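Local coordinates for angiopoietin-related protein 3 (Homo sapiens, PDB 6EUA) that raises plasma triglycerides by inhibiting lipoprotein lipase and, through its fibrinogen-like domain, mediates endothelial cell adhesion, at residues F159-E163 against D173-E177. Sequence-based numbering, arbitrary orientation.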
loop_
_atom_site.group_PDB
_atom_site.type_symbol
_atom_site.label_atom_id
_atom_site.label_comp_id
_atom_site.label_asym_id
_atom_site.label_seq_id
_atom_site.Cartn_x
_atom_site.Cartn_y
_atom_site.Cartn_z
ATOM N N PHE A 159 -17.984 12.250 33.997
ATOM C CA PHE A 159 -18.038 13.574 33.382
ATOM C C PHE A 159 -17.598 13.502 31.938
ATOM O O PHE A 159 -16.489 13.061 31.641
ATOM C CB PHE A 159 -17.156 14.575 34.134
ATOM C CG PHE A 159 -17.096 15.949 33.494
ATOM C CD1 PHE A 159 -18.160 16.835 33.612
ATOM C CD2 PHE A 159 -15.971 16.359 32.786
ATOM C CE1 PHE A 159 -18.105 18.099 33.031
ATOM C CE2 PHE A 159 -15.912 17.622 32.203
ATOM C CZ PHE A 159 -16.980 18.490 32.326
ATOM N N ASN A 160 -18.465 13.951 31.037
ATOM C CA ASN A 160 -18.177 13.896 29.611
ATOM C C ASN A 160 -17.419 15.155 29.198
ATOM O O ASN A 160 -17.887 16.275 29.428
ATOM C CB ASN A 160 -19.472 13.731 28.813
ATOM C CG ASN A 160 -20.081 12.336 28.972
ATOM O OD1 ASN A 160 -19.394 11.388 29.355
ATOM N ND2 ASN A 160 -21.374 12.210 28.673
ATOM N N CYS A 161 -16.227 14.959 28.603
ATOM C CA CYS A 161 -15.312 16.020 28.177
ATOM C C CYS A 161 -15.834 16.716 26.923
ATOM O O CYS A 161 -16.149 16.052 25.929
ATOM C CB CYS A 161 -13.926 15.458 27.893
ATOM S SG CYS A 161 -13.027 14.970 29.352
ATOM N N PRO A 162 -15.872 18.052 26.928
ATOM C CA PRO A 162 -16.326 18.789 25.735
ATOM C C PRO A 162 -15.609 18.394 24.455
ATOM O O PRO A 162 -16.220 18.434 23.380
ATOM C CB PRO A 162 -16.044 20.254 26.106
ATOM C CG PRO A 162 -16.014 20.275 27.606
ATOM C CD PRO A 162 -15.448 18.950 28.016
ATOM N N GLU A 163 -14.333 18.011 24.531
ATOM C CA GLU A 163 -13.583 17.641 23.334
ATOM C C GLU A 163 -13.783 16.183 22.927
ATOM O O GLU A 163 -13.296 15.779 21.865
ATOM C CB GLU A 163 -12.094 17.926 23.544
ATOM C CG GLU A 163 -11.624 19.243 22.933
ATOM C CD GLU A 163 -11.881 19.325 21.434
ATOM O OE1 GLU A 163 -12.391 20.371 20.973
ATOM O OE2 GLU A 163 -11.576 18.342 20.719
ATOM N N ASP A 173 -11.212 13.431 34.118
ATOM C CA ASP A 173 -11.910 14.669 34.472
ATOM C C ASP A 173 -11.178 15.925 34.010
ATOM O O ASP A 173 -11.815 16.955 33.767
ATOM C CB ASP A 173 -12.119 14.749 35.989
ATOM C CG ASP A 173 -12.400 13.401 36.622
ATOM O OD1 ASP A 173 -11.727 13.054 37.618
ATOM O OD2 ASP A 173 -13.295 12.687 36.129
ATOM N N GLU A 174 -9.843 15.871 33.919
ATOM C CA GLU A 174 -9.069 17.018 33.453
ATOM C C GLU A 174 -9.297 17.317 31.976
ATOM O O GLU A 174 -9.070 18.453 31.548
ATOM C CB GLU A 174 -7.580 16.797 33.710
ATOM C CG GLU A 174 -7.228 16.608 35.175
ATOM C CD GLU A 174 -5.746 16.343 35.396
ATOM O OE1 GLU A 174 -4.966 16.406 34.419
ATOM O OE2 GLU A 174 -5.363 16.058 36.551
ATOM N N CYS A 175 -9.724 16.327 31.188
ATOM C CA CYS A 175 -10.210 16.554 29.825
ATOM C C CYS A 175 -9.050 17.063 28.979
ATOM O O CYS A 175 -8.019 16.371 28.899
ATOM C CB CYS A 175 -11.440 17.472 29.884
ATOM S SG CYS A 175 -12.969 16.668 30.477
ATOM N N GLY A 176 -9.161 18.218 28.339
ATOM C CA GLY A 176 -8.099 18.787 27.542
ATOM C C GLY A 176 -8.359 18.642 26.051
ATOM O O GLY A 176 -9.147 17.806 25.596
ATOM N N GLU A 177 -7.656 19.471 25.280
ATOM C CA GLU A 177 -7.648 19.388 23.818
ATOM C C GLU A 177 -6.497 18.472 23.420
ATOM O O GLU A 177 -5.367 18.916 23.190
ATOM C CB GLU A 177 -7.518 20.773 23.195
ATOM C CG GLU A 177 -8.842 21.435 22.842
ATOM C CD GLU A 177 -8.720 22.941 22.678
ATOM O OE1 GLU A 177 -9.180 23.461 21.638
ATOM O OE2 GLU A 177 -8.176 23.607 23.588
#
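C161 and C175 are joined by a disulfide, with SG of one 2.0 Å from SG of the other. The S-S torsion of -89° is that of a relaxed, left-handed bridge. CB of each cysteine points at the other segment, and the sulfurs meet between them. The segments run in nearly the same direction, 3° apart.

F159 and P162 meet the C175 end of the bridge. CE2 of F159 lies 3.5 Å from SG of C175, with CD2 a little farther off. The sulfur sits at the ring edge, close to the ring plane, in a sulfur-aromatic contact. CG of F159 is anti to the backbone N (chi1 176°), which swings the ring over to this sulfur. CD of P162 makes a looser contact with the same atom, at 4.2 Å.

E163 can be followed outward from its backbone. Its CB rests 3.6 Å from the carbonyl O of G176. CG comes next and packs 3.5 Å from CG of E177. The chain then bends at chi2, and CD and OE1 stay near that same methylene. OE1 of E163 ends 4.5 Å from OE1 of E177, too far for contact. The two side chains cross at a slant, and the like charges probably repel each other mildly. The E177 carboxylate has a salt bridge from OE2 to K202, which should offset part of this repulsion.

G176 has a positive phi, with backbone angles at which a side chain would collide with O of C175. W171, in the short strand 169-171, touches both C161 and E163. The bridge thus ties the loop before that strand to the loop after it, at the domain surface. It is the C-terminal disulfide characteristic of fibrinogen-like domains.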